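Local atomic coordinates of uncharacterized protein MJ1460 (Methanocaldococcus jannaschii DSM 2661, PDB entry 2OSO), a protein that is of unknown function but belongs to the vinyl-4-reductase family, binds zinc in its V4R domain and forms a two-chain assembly. Residues A[14-19]-A[61-66]; A[74-79]-A[122-127]; A[103-108]-A[115-120]. The protein carries 3 engineered substitutions. One frame throughout, in Å; residues are numbered along the deposited sequence.

Contact 1: residues A[14-19]-A[61-66]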
ATOM      1  N   GLU A  14       6.127   1.217 -14.957  1.00 31.58           N
ATOM      2  CA  GLU A  14       5.561   1.803 -16.179  1.00 32.69           C
ATOM      3  C   GLU A  14       4.274   2.579 -15.884  1.00 30.52           C
ATOM      4  O   GLU A  14       4.076   3.698 -16.378  1.00 26.92           O
ATOM      5  CB  GLU A  14       5.216   0.709 -17.166  1.00 35.58           C
ATOM      6  CG  GLU A  14       6.263   0.350 -18.124  1.00 38.85           C
ATOM      7  CD  GLU A  14       5.686  -0.508 -19.220  1.00 41.59           C
ATOM      8  OE1 GLU A  14       5.532  -1.734 -18.989  1.00 44.61           O
ATOM      9  OE2 GLU A  14       5.356   0.039 -20.299  1.00 43.66           O
ATOM     10  N   ALA A  15       3.411   1.952 -15.084  1.00 29.93           N
ATOM     11  CA  ALA A  15       2.110   2.518 -14.692  1.00 29.65           C
ATOM     12  C   ALA A  15       2.215   3.841 -13.964  1.00 29.48           C
ATOM     13  O   ALA A  15       1.359   4.686 -14.152  1.00 28.98           O
ATOM     14  CB  ALA A  15       1.324   1.522 -13.834  1.00 27.71           C
ATOM     15  N   ILE A  16       3.204   4.013 -13.078  1.00 31.09           N
ATOM     16  CA  ILE A  16       3.302   5.267 -12.323  1.00 31.96           C
ATOM     17  C   ILE A  16       3.621   6.470 -13.236  1.00 32.94           C
ATOM     18  O   ILE A  16       3.370   7.607 -12.875  1.00 34.05           O
ATOM     19  CB  ILE A  16       4.291   5.199 -11.105  1.00 32.24           C
ATOM     20  CG1 ILE A  16       5.738   4.901 -11.524  1.00 31.52           C
ATOM     21  CG2 ILE A  16       3.806   4.195 -10.056  1.00 29.76           C
ATOM     22  CD1 ILE A  16       6.763   5.356 -10.470  1.00 31.94           C
ATOM     23  N   ARG A  17       4.137   6.189 -14.428  1.00 34.18           N
ATOM     24  CA  ARG A  17       4.374   7.200 -15.463  1.00 34.96           C
ATOM     25  C   ARG A  17       3.160   7.420 -16.393  1.00 35.48           C
ATOM     26  O   ARG A  17       3.247   8.242 -17.286  1.00 36.96           O
ATOM     27  CB  ARG A  17       5.581   6.778 -16.329  1.00 34.83           C
ATOM     28  CG  ARG A  17       6.839   6.455 -15.519  1.00 35.06           C
ATOM     29  N   ASN A  18       2.053   6.692 -16.192  1.00 34.45           N
ATOM     30  CA  ASN A  18       0.909   6.716 -17.122  1.00 32.94           C
ATOM     31  C   ASN A  18      -0.372   7.188 -16.417  1.00 30.96           C
ATOM     32  O   ASN A  18      -1.056   6.414 -15.757  1.00 28.52           O
ATOM     33  CB  ASN A  18       0.714   5.314 -17.751  1.00 33.91           C
ATOM     34  CG  ASN A  18      -0.249   5.308 -18.950  1.00 33.70           C
ATOM     35  OD1 ASN A  18      -1.293   5.971 -18.949  1.00 34.41           O
ATOM     36  ND2 ASN A  18       0.079   4.521 -19.952  1.00 33.09           N
ATOM     37  N   GLU A  19      -0.707   8.464 -16.590  1.00 29.83           N
ATOM     38  CA  GLU A  19      -1.854   9.069 -15.902  1.00 30.01           C
ATOM     39  C   GLU A  19      -3.198   8.399 -16.250  1.00 28.55           C
ATOM     40  O   GLU A  19      -4.121   8.401 -15.428  1.00 29.36           O
ATOM     41  CB  GLU A  19      -1.916  10.590 -16.175  1.00 31.34           C
ATOM     42  CG  GLU A  19      -2.615  11.353 -15.061  1.00 33.06           C
ATOM     43  CD  GLU A  19      -2.961  12.795 -15.417  1.00 33.55           C
ATOM     44  OE1 GLU A  19      -2.198  13.455 -16.145  1.00 32.07           O
ATOM     45  OE2 GLU A  19      -4.006  13.277 -14.904  1.00 36.83           O
ATOM     46  N   GLY A  61       9.767   8.768  -2.893  1.00 28.35           N
ATOM     47  CA  GLY A  61       9.929  10.085  -3.516  1.00 27.49           C
ATOM     48  C   GLY A  61      10.935  10.099  -4.632  1.00 27.33           C
ATOM     49  O   GLY A  61      10.656  10.604  -5.733  1.00 28.51           O
ATOM     50  N   LYS A  62      12.095   9.482  -4.381  0.50 25.73           N
ATOM     51  CA  LYS A  62      13.128   9.283  -5.406  0.50 25.22           C
ATOM     52  C   LYS A  62      12.672   8.477  -6.633  0.50 26.62           C
ATOM     53  O   LYS A  62      12.912   8.901  -7.754  0.50 25.72           O
ATOM     54  CB  LYS A  62      14.395   8.651  -4.800  0.50 24.10           C
ATOM     55  CG  LYS A  62      15.111   9.484  -3.703  0.50 22.03           C
ATOM     56  CD  LYS A  62      15.205  10.926  -4.093  0.50 22.11           C
ATOM     57  CE  LYS A  62      16.223  11.706  -3.341  0.50 21.33           C
HETATM   58  N   MSE A  63      12.027   7.327  -6.427  0.50 27.48           N
HETATM   59  CA  MSE A  63      11.386   6.606  -7.522  0.50 29.04           C
HETATM   60  C   MSE A  63      10.425   7.491  -8.344  0.50 28.43           C
HETATM   61  O   MSE A  63      10.420   7.409  -9.578  0.50 28.40           O
HETATM   62  CB  MSE A  63      10.615   5.363  -7.013  0.50 30.98           C
HETATM   63  CG  MSE A  63      11.356   4.005  -7.067  0.50 33.07           C
HETATM   64 SE   MSE A  63      12.210   3.507  -8.754  0.37 36.47          SE
HETATM   65  CE  MSE A  63      11.102   4.479 -10.038  0.50 36.78           C
ATOM     66  N   LEU A  64       9.609   8.307  -7.678  1.00 27.93           N
ATOM     67  CA  LEU A  64       8.602   9.117  -8.356  1.00 28.88           C
ATOM     68  C   LEU A  64       9.296  10.172  -9.214  1.00 28.89           C
ATOM     69  O   LEU A  64       8.894  10.451 -10.348  1.00 28.96           O
ATOM     70  CB  LEU A  64       7.664   9.810  -7.347  1.00 28.92           C
ATOM     71  CG  LEU A  64       6.681   8.994  -6.515  1.00 31.06           C
ATOM     72  CD1 LEU A  64       6.071   9.914  -5.450  1.00 29.50           C
ATOM     73  CD2 LEU A  64       5.628   8.343  -7.366  1.00 31.37           C
ATOM     74  N   SER A  65      10.380  10.724  -8.672  1.00 28.63           N
ATOM     75  CA  SER A  65      11.295  11.608  -9.461  1.00 28.73           C
ATOM     76  C   SER A  65      10.579  12.690 -10.309  1.00 27.88           C
ATOM     77  O   SER A  65      10.747  12.777 -11.510  1.00 30.14           O
ATOM     78  CB  SER A  65      12.238  10.760 -10.333  1.00 29.23           C
ATOM     79  OG  SER A  65      13.404  11.488 -10.637  1.00 28.18           O
ATOM     80  N   PRO A  66       9.808  13.573  -9.657  1.00 28.55           N
ATOM     81  CA  PRO A  66       9.137  14.691 -10.316  1.00 28.59           C
ATOM     82  C   PRO A  66      10.205  15.685 -10.785  1.00 29.44           C
ATOM     83  O   PRO A  66      11.228  15.852 -10.124  1.00 29.09           O
ATOM     84  CB  PRO A  66       8.264  15.312  -9.192  1.00 28.57           C
ATOM     85  CG  PRO A  66       8.920  14.892  -7.943  1.00 28.19           C
ATOM     86  CD  PRO A  66       9.585  13.567  -8.211  1.00 27.89           C
TER
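Ile16 CD1 stands over one face of the Met63-Leu64 peptide, nearest its carbonyl, 4.3 Å from Met63 O. The same methyl makes the remaining contacts, so the joint rests on a single atom of Ile16. It links segment 14-19, which follows on from the N-terminal helix, to the last turn of helix 53-64 in the helical part of the fold, at the surface facing the second subunit. Three pieces of evidence show how slight it is: only 96 Å² is buried in total, no hydrogen bond crosses, and the closest pair of CA atoms, Ile16 to Leu64, is still 7.7 Å apart.

Ile16 bridges this gap by its shape. Its CG1 stands between the backbone N and the carbonyl carbon (chi1 62°), and the chain then extends through chi2 of 158°, which carries CD1 outward as the leading atom. Leu64 and the selenomethionine Met63 answer with the ends of their side chains. Of these two side-chain contacts, the one made by Met63 CE is doubtful, because that side chain has two conformers; in one of them Met63 CE lies 4.4 Å from Ile16 CD1. The approach to the Met63 carbonyl involves backbone atoms instead. In the dimer, Leu35 of the second subunit packs on both Ile16 and Leu64, while Val39 of that subunit packs on Met63, so the thin joint becomes part of an apolar cluster between chains.

Both backbones change course here. Ser65 leaves helix 53-64 with positive phi, and a type I turn runs from Ala15 to Asn18, which caps helix 19-24 through OD1. Across the contact, the branch of Leu64 that reaches over is CD2, with Leu64 CD2 4.5 Å from Ile16 CD1.

Contact 2: residues A[74-79]-A[122-127]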
ATOM      1  N   LYS A  74       0.995  17.567  -8.794  1.00 29.60           N
ATOM      2  CA  LYS A  74       0.163  16.674  -9.563  1.00 31.05           C
ATOM      3  C   LYS A  74       0.176  15.244  -9.031  1.00 29.81           C
ATOM      4  O   LYS A  74      -0.853  14.618  -8.924  1.00 28.88           O
ATOM      5  CB  LYS A  74       0.593  16.672 -11.016  1.00 31.21           C
ATOM      6  CG  LYS A  74      -0.447  16.098 -11.960  1.00 32.66           C
ATOM      7  CD  LYS A  74       0.199  15.752 -13.292  1.00 33.30           C
ATOM      8  CE  LYS A  74      -0.744  16.003 -14.500  1.00 35.84           C
ATOM      9  N   ILE A  75       1.358  14.720  -8.751  1.00 30.95           N
ATOM     10  CA  ILE A  75       1.500  13.395  -8.128  1.00 30.28           C
ATOM     11  C   ILE A  75       0.691  13.284  -6.841  1.00 27.09           C
ATOM     12  O   ILE A  75       0.042  12.275  -6.607  1.00 25.40           O
ATOM     13  CB  ILE A  75       2.964  13.064  -7.817  1.00 32.26           C
ATOM     14  CG1 ILE A  75       3.727  12.850  -9.132  1.00 33.34           C
ATOM     15  CG2 ILE A  75       3.042  11.820  -6.915  1.00 34.06           C
ATOM     16  CD1 ILE A  75       5.252  12.876  -9.020  1.00 33.19           C
ATOM     17  N   PHE A  76       0.693  14.311  -6.003  1.00 26.77           N
ATOM     18  CA  PHE A  76      -0.110  14.257  -4.760  1.00 26.32           C
ATOM     19  C   PHE A  76      -1.626  14.177  -5.044  1.00 27.54           C
ATOM     20  O   PHE A  76      -2.347  13.437  -4.375  1.00 26.83           O
ATOM     21  CB  PHE A  76       0.244  15.381  -3.801  1.00 25.66           C
ATOM     22  CG  PHE A  76       1.319  15.002  -2.803  1.00 23.82           C
ATOM     23  CD1 PHE A  76       2.573  14.644  -3.245  1.00 25.95           C
ATOM     24  CD2 PHE A  76       1.064  15.005  -1.454  1.00 26.11           C
ATOM     25  CE1 PHE A  76       3.553  14.230  -2.377  1.00 26.75           C
ATOM     26  CE2 PHE A  76       2.039  14.607  -0.559  1.00 25.96           C
ATOM     27  CZ  PHE A  76       3.293  14.251  -1.020  1.00 24.75           C
ATOM     28  N   LYS A  77      -2.101  14.878  -6.068  1.00 27.83           N
ATOM     29  CA  LYS A  77      -3.519  14.731  -6.451  1.00 30.09           C
ATOM     30  C   LYS A  77      -3.823  13.338  -7.007  1.00 27.53           C
ATOM     31  O   LYS A  77      -4.878  12.784  -6.723  1.00 26.01           O
ATOM     32  CB  LYS A  77      -3.950  15.783  -7.473  1.00 32.25           C
ATOM     33  CG  LYS A  77      -4.025  17.191  -6.932  1.00 36.25           C
ATOM     34  CD  LYS A  77      -5.102  17.359  -5.844  1.00 38.52           C
ATOM     35  CE  LYS A  77      -6.512  17.037  -6.360  1.00 40.32           C
ATOM     36  NZ  LYS A  77      -7.638  17.621  -5.490  1.00 39.98           N
ATOM     37  N   LEU A  78      -2.935  12.819  -7.857  1.00 26.83           N
ATOM     38  CA  LEU A  78      -3.105  11.464  -8.414  1.00 28.05           C
ATOM     39  C   LEU A  78      -3.106  10.364  -7.355  1.00 29.07           C
ATOM     40  O   LEU A  78      -3.869   9.389  -7.452  1.00 31.21           O
ATOM     41  CB  LEU A  78      -2.004  11.188  -9.419  1.00 28.52           C
ATOM     42  CG  LEU A  78      -2.089  11.949 -10.726  1.00 29.24           C
ATOM     43  CD1 LEU A  78      -0.866  11.628 -11.596  1.00 27.67           C
ATOM     44  CD2 LEU A  78      -3.412  11.645 -11.452  1.00 30.06           C
HETATM   45  N   MSE A  79      -2.266  10.526  -6.336  1.00 26.71           N
HETATM   46  CA  MSE A  79      -2.195   9.587  -5.234  1.00 27.73           C
HETATM   47  C   MSE A  79      -3.404   9.721  -4.291  1.00 28.38           C
HETATM   48  O   MSE A  79      -3.650   8.837  -3.464  1.00 27.72           O
HETATM   49  CB  MSE A  79      -0.907   9.820  -4.469  1.00 26.93           C
HETATM   50  CG  MSE A  79       0.354   9.508  -5.169  1.00 29.81           C
HETATM   51 SE   MSE A  79       1.905   9.664  -3.921  0.75 28.43          SE
HETATM   52  CE  MSE A  79       1.693   7.991  -2.966  1.00 30.27           C
ATOM     53  N   GLY A 122       8.747  12.047   4.313  1.00 21.69           N
ATOM     54  CA  GLY A 122       9.830  11.373   3.596  1.00 23.05           C
ATOM     55  C   GLY A 122       9.687  11.564   2.118  1.00 23.13           C
ATOM     56  O   GLY A 122      10.689  11.826   1.363  1.00 25.60           O
ATOM     57  N   ILE A 123       8.470  11.349   1.641  1.00 24.09           N
ATOM     58  CA  ILE A 123       8.219  11.520   0.186  1.00 23.29           C
ATOM     59  C   ILE A 123       8.680  12.923  -0.260  1.00 24.80           C
ATOM     60  O   ILE A 123       9.359  13.084  -1.264  1.00 22.85           O
ATOM     61  CB  ILE A 123       6.781  11.355  -0.182  1.00 22.74           C
ATOM     62  CG1 ILE A 123       6.364   9.863  -0.048  1.00 21.95           C
ATOM     63  CG2 ILE A 123       6.586  11.781  -1.666  1.00 21.91           C
ATOM     64  CD1 ILE A 123       4.835   9.676  -0.238  1.00 23.17           C
ATOM     65  N   LEU A 124       8.326  13.911   0.524  1.00 22.87           N
ATOM     66  CA  LEU A 124       8.616  15.320   0.211  1.00 23.91           C
ATOM     67  C   LEU A 124      10.111  15.575   0.203  1.00 23.37           C
ATOM     68  O   LEU A 124      10.613  16.247  -0.682  1.00 26.08           O
ATOM     69  CB  LEU A 124       7.908  16.242   1.207  1.00 24.00           C
ATOM     70  CG  LEU A 124       6.409  16.422   0.977  1.00 24.06           C
ATOM     71  CD1 LEU A 124       5.826  17.189   2.164  1.00 22.86           C
ATOM     72  CD2 LEU A 124       6.092  17.083  -0.353  1.00 24.34           C
ATOM     73  N   ALA A 125      10.837  14.977   1.139  1.00 23.64           N
ATOM     74  CA  ALA A 125      12.283  15.113   1.166  1.00 23.30           C
ATOM     75  C   ALA A 125      12.921  14.517  -0.069  1.00 25.66           C
ATOM     76  O   ALA A 125      13.851  15.102  -0.644  1.00 22.10           O
ATOM     77  CB  ALA A 125      12.882  14.450   2.437  1.00 23.10           C
ATOM     78  N   GLY A 126      12.423  13.332  -0.456  1.00 24.73           N
ATOM     79  CA  GLY A 126      12.955  12.629  -1.589  1.00 25.58           C
ATOM     80  C   GLY A 126      12.671  13.333  -2.892  1.00 24.22           C
ATOM     81  O   GLY A 126      13.551  13.401  -3.775  1.00 26.79           O
ATOM     82  N   CYS A 127      11.437  13.818  -3.055  1.00 22.94           N
ATOM     83  CA  CYS A 127      11.035  14.544  -4.259  1.00 23.28           C
ATOM     84  C   CYS A 127      11.774  15.875  -4.445  1.00 23.50           C
ATOM     85  O   CYS A 127      12.176  16.217  -5.544  1.00 24.16           O
ATOM     86  CB  CYS A 127       9.533  14.798  -4.306  1.00 22.88           C
ATOM     87  SG  CYS A 127       8.556  13.319  -4.554  1.00 26.74           S
TER
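Ile123 O accepts the shortest backbone bond in the two segments, 2.8 Å from Cys127 N, and this helical bond belongs to the residue whose side chain meets both Phe76 and Met79. No hydrogen bond runs from 74-79 to 122-127: the link between them is wholly apolar. The Phe76 ring carries most of it. Ile123 CG2 sits at the ring's edge, near its plane, 4.0 Å from Phe76 CE1, and the two side chains slide past each other in opposite directions. This branch is placed there because CG2 is anti to the backbone N of Ile123, while CG1 takes the position beside that N (chi1 -71°). Leu124 comes in differently, crossing the Phe76 side chain at about a right angle, with its CD2 4.0 Å from Phe76 CZ.

The two helices run in roughly opposed directions through the buried centre of the chain, 146° between the N-to-C directions of the segments. Their axes come no closer than 12.9 Å, so side chains fill the interval. Phe60 of helix 53-64 touches Met79 and Ile123, and Phe81 touches Phe76 and Ile123, which brings a third helix and a loop into the same core. Leu84 of strand 83-85 packs on Phe76 and Leu124. Farther along the pair, the selenomethionine Met79 brings CE to 4.5 Å from Ile123 CD1.

Contact 3: residues A[103-108]-A[115-120]. With ZN (zinc ion), chain B.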
ATOM      1  N   SER A 103      -3.220  20.234   2.351  1.00 28.99           N
ATOM      2  CA  SER A 103      -4.678  20.266   2.566  1.00 29.74           C
ATOM      3  C   SER A 103      -5.314  18.935   2.151  1.00 29.30           C
ATOM      4  O   SER A 103      -4.907  18.347   1.162  1.00 29.09           O
ATOM      5  CB  SER A 103      -5.324  21.339   1.688  1.00 32.02           C
ATOM      6  OG  SER A 103      -5.420  22.544   2.396  1.00 36.96           O
ATOM      7  N   ASN A 104      -6.352  18.517   2.871  1.00 29.82           N
ATOM      8  CA  ASN A 104      -7.087  17.243   2.592  1.00 28.64           C
ATOM      9  C   ASN A 104      -6.184  15.985   2.536  1.00 27.44           C
ATOM     10  O   ASN A 104      -6.233  15.205   1.556  1.00 25.29           O
ATOM     11  CB  ASN A 104      -7.931  17.413   1.307  1.00 30.16           C
ATOM     12  CG  ASN A 104      -9.055  16.386   1.177  1.00 32.84           C
ATOM     13  OD1 ASN A 104      -9.613  15.903   2.167  1.00 34.64           O
ATOM     14  ND2 ASN A 104      -9.376  16.034  -0.058  1.00 33.77           N
ATOM     15  N   PRO A 105      -5.360  15.773   3.584  1.00 25.38           N
ATOM     16  CA  PRO A 105      -4.410  14.662   3.632  1.00 25.64           C
ATOM     17  C   PRO A 105      -5.143  13.352   3.993  1.00 25.77           C
ATOM     18  O   PRO A 105      -6.329  13.385   4.281  1.00 25.78           O
ATOM     19  CB  PRO A 105      -3.470  15.059   4.745  1.00 25.07           C
ATOM     20  CG  PRO A 105      -4.436  15.737   5.739  1.00 25.11           C
ATOM     21  CD  PRO A 105      -5.381  16.517   4.857  1.00 25.63           C
ATOM     22  N   PRO A 106      -4.462  12.206   3.911  1.00 25.82           N
ATOM     23  CA  PRO A 106      -5.092  10.992   4.428  1.00 26.71           C
ATOM     24  C   PRO A 106      -5.159  10.984   5.959  1.00 26.88           C
ATOM     25  O   PRO A 106      -4.578  11.853   6.625  1.00 24.41           O
ATOM     26  CB  PRO A 106      -4.187   9.851   3.895  1.00 27.37           C
ATOM     27  CG  PRO A 106      -3.174  10.464   3.082  1.00 28.53           C
ATOM     28  CD  PRO A 106      -3.168  11.930   3.252  1.00 27.41           C
ATOM     29  N   TYR A 107      -5.882  10.002   6.490  1.00 28.17           N
ATOM     30  CA  TYR A 107      -5.949   9.722   7.905  1.00 29.71           C
ATOM     31  C   TYR A 107      -6.598  10.826   8.718  1.00 28.18           C
ATOM     32  O   TYR A 107      -6.177  11.044   9.826  1.00 26.19           O
ATOM     33  CB  TYR A 107      -4.556   9.477   8.484  1.00 33.89           C
ATOM     34  CG  TYR A 107      -3.854   8.315   7.867  1.00 35.24           C
ATOM     35  CD1 TYR A 107      -4.433   7.056   7.907  1.00 36.60           C
ATOM     36  CD2 TYR A 107      -2.601   8.448   7.310  1.00 36.01           C
ATOM     37  CE1 TYR A 107      -3.811   5.978   7.376  1.00 36.66           C
ATOM     38  CE2 TYR A 107      -1.941   7.357   6.773  1.00 36.20           C
ATOM     39  CZ  TYR A 107      -2.569   6.110   6.819  1.00 35.99           C
ATOM     40  OH  TYR A 107      -1.994   4.969   6.277  1.00 37.51           O
ATOM     41  N   GLN A 108      -7.592  11.511   8.161  1.00 27.90           N
ATOM     42  CA  GLN A 108      -8.347  12.547   8.923  1.00 28.97           C
ATOM     43  C   GLN A 108      -9.273  11.977  10.023  1.00 28.93           C
ATOM     44  O   GLN A 108      -9.729  12.704  10.940  1.00 30.57           O
ATOM     45  CB  GLN A 108      -9.135  13.422   7.949  1.00 29.14           C
ATOM     46  CG  GLN A 108      -8.298  14.276   7.015  1.00 29.88           C
ATOM     47  CD  GLN A 108      -9.158  14.935   5.944  1.00 30.31           C
ATOM     48  OE1 GLN A 108     -10.225  15.449   6.254  1.00 32.28           O
ATOM     49  NE2 GLN A 108      -8.752  14.841   4.679  1.00 28.00           N
ATOM     50  N   PRO A 115       2.287  15.039  15.256  1.00 24.89           N
ATOM     51  CA  PRO A 115       2.069  14.922  13.793  1.00 24.69           C
ATOM     52  C   PRO A 115       2.238  13.493  13.300  1.00 25.64           C
ATOM     53  O   PRO A 115       3.143  12.787  13.823  1.00 25.91           O
ATOM     54  CB  PRO A 115       3.141  15.877  13.218  1.00 24.28           C
ATOM     55  CG  PRO A 115       3.412  16.807  14.202  1.00 24.44           C
ATOM     56  CD  PRO A 115       3.313  16.068  15.532  1.00 23.81           C
ATOM     57  N   ILE A 116       1.463  13.066  12.270  1.00 23.94           N
ATOM     58  CA  ILE A 116       1.397  11.634  11.903  1.00 22.19           C
ATOM     59  C   ILE A 116       1.948  11.268  10.526  1.00 21.49           C
ATOM     60  O   ILE A 116       2.055  10.129  10.257  1.00 23.55           O
ATOM     61  CB  ILE A 116      -0.019  10.984  12.091  1.00 20.47           C
ATOM     62  CG1 ILE A 116      -1.113  11.647  11.212  1.00 21.58           C
ATOM     63  CG2 ILE A 116      -0.470  11.100  13.642  1.00 18.80           C
ATOM     64  CD1 ILE A 116      -2.387  10.873  11.102  1.00 21.04           C
ATOM     65  N   HIS A 117       2.249  12.239   9.685  1.00 20.38           N
ATOM     66  CA  HIS A 117       2.388  11.994   8.265  1.00 22.38           C
ATOM     67  C   HIS A 117       3.892  11.862   7.958  1.00 22.21           C
ATOM     68  O   HIS A 117       4.426  12.574   7.111  1.00 22.15           O
ATOM     69  CB  HIS A 117       1.704  13.078   7.459  1.00 20.57           C
ATOM     70  CG  HIS A 117       0.212  12.997   7.470  1.00 22.20           C
ATOM     71  ND1 HIS A 117      -0.586  13.862   8.194  1.00 26.29           N
ATOM     72  CD2 HIS A 117      -0.623  12.054   6.978  1.00 21.74           C
ATOM     73  CE1 HIS A 117      -1.858  13.530   8.034  1.00 25.80           C
ATOM     74  NE2 HIS A 117      -1.905  12.427   7.307  1.00 23.71           N
ATOM     75  N   ASP A 118       4.531  10.894   8.635  1.00 22.51           N
ATOM     76  CA  ASP A 118       5.966  10.594   8.474  1.00 21.87           C
ATOM     77  C   ASP A 118       6.321  10.089   7.058  1.00 23.10           C
ATOM     78  O   ASP A 118       7.377  10.460   6.544  1.00 22.34           O
ATOM     79  CB  ASP A 118       6.442   9.502   9.415  1.00 23.02           C
ATOM     80  CG  ASP A 118       6.530   9.928  10.843  1.00 26.52           C
ATOM     81  OD1 ASP A 118       6.003  10.995  11.212  1.00 28.56           O
ATOM     82  OD2 ASP A 118       7.119   9.132  11.594  1.00 28.30           O
ATOM     83  N   PHE A 119       5.501   9.184   6.520  1.00 22.99           N
ATOM     84  CA  PHE A 119       5.658   8.698   5.118  1.00 22.68           C
ATOM     85  C   PHE A 119       5.590   9.857   4.121  1.00 24.14           C
ATOM     86  O   PHE A 119       6.487  10.012   3.288  1.00 26.99           O
ATOM     87  CB  PHE A 119       4.625   7.591   4.814  1.00 22.62           C
ATOM     88  CG  PHE A 119       4.664   7.080   3.417  1.00 23.13           C
ATOM     89  CD1 PHE A 119       5.803   6.443   2.936  1.00 21.74           C
ATOM     90  CD2 PHE A 119       3.548   7.136   2.603  1.00 21.74           C
ATOM     91  CE1 PHE A 119       5.837   5.983   1.628  1.00 23.22           C
ATOM     92  CE2 PHE A 119       3.602   6.630   1.308  1.00 23.66           C
ATOM     93  CZ  PHE A 119       4.745   6.027   0.854  1.00 23.85           C
ATOM     94  N   ILE A 120       4.583  10.724   4.233  1.00 23.14           N
ATOM     95  CA  ILE A 120       4.467  11.905   3.344  1.00 23.06           C
ATOM     96  C   ILE A 120       5.700  12.857   3.479  1.00 23.23           C
ATOM     97  O   ILE A 120       6.248  13.367   2.492  1.00 23.76           O
ATOM     98  CB  ILE A 120       3.108  12.690   3.588  1.00 22.41           C
ATOM     99  CG1 ILE A 120       1.901  11.925   2.983  1.00 23.88           C
ATOM    100  CG2 ILE A 120       3.255  14.146   3.067  1.00 22.62           C
ATOM    101  CD1 ILE A 120       0.500  12.497   3.297  1.00 21.72           C
TER
HETATM  102 ZN    ZN B 163      -0.244  15.713   9.014  1.00 23.35          ZN
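The imidazole of His117 lies against the Pro105 ring, with its CE1 4.0 Å from Pro105 CB, and the two side chains cross at about a right angle. This is the zinc site of the V4R domain: ND1 of His117 binds the zinc ion at 2.0 Å, and Glu140, Cys143 and Cys151 complete the set of protein ligands. The other ring nitrogen is held from behind. His117 NE2 donates to Pro106 O over 2.8 Å with an N-H...O angle of 153°, and the oxygen lies close to the imidazole plane. On the acceptor side, however, the donor stands well above the carbonyl plane, 42° out of it, so the bond does not follow a lone pair. With one nitrogen on the metal and the other on a backbone carbonyl, the ring's rotation is fixed at both ends, and the carbonyl may polarise the imidazole toward zinc.

Apolar groups surround the ring. Within its own segment, Ile116 lays CG1 over one face of the imidazole, offset toward the rim, while its CD1 reaches 3.7 Å from Tyr107 CB. His117 NE2 also comes to the edge of the Tyr107 ring, 4.0 Å from Tyr107 CD2. One turn into the helix for which His117 is the N-cap residue, Ile120 points its CD1 at the CD corner of the Pro106 ring, 3.7 Å away. The loop that presents the carbonyl is braced from within: Gln108 NE2 donates to Asn104 OD1 and to Pro105 O, both at 2.9 Å.

Overall arrangement
Helix 118-132 ties the contacts to the metal: contact 3 holds its N-terminal end and the zinc ligand His117, and contact 2 lies further along it. Their centres are 12 Å apart, and they touch where Phe76 CE2 packs 3.9 Å from Ile120 CG2; the side chain of Leu124 is about 9 Å from zinc. Contacts 1 and 2, with centres 10 Å apart, meet through Pro66 CG and Cys127 CB at 3.7 Å. Contact 1 is the remote one, its centre 20 Å from that of contact 3 and on the opposite side of the chain's centre, with nearest atoms about 7 Å apart. All three touch the second subunit.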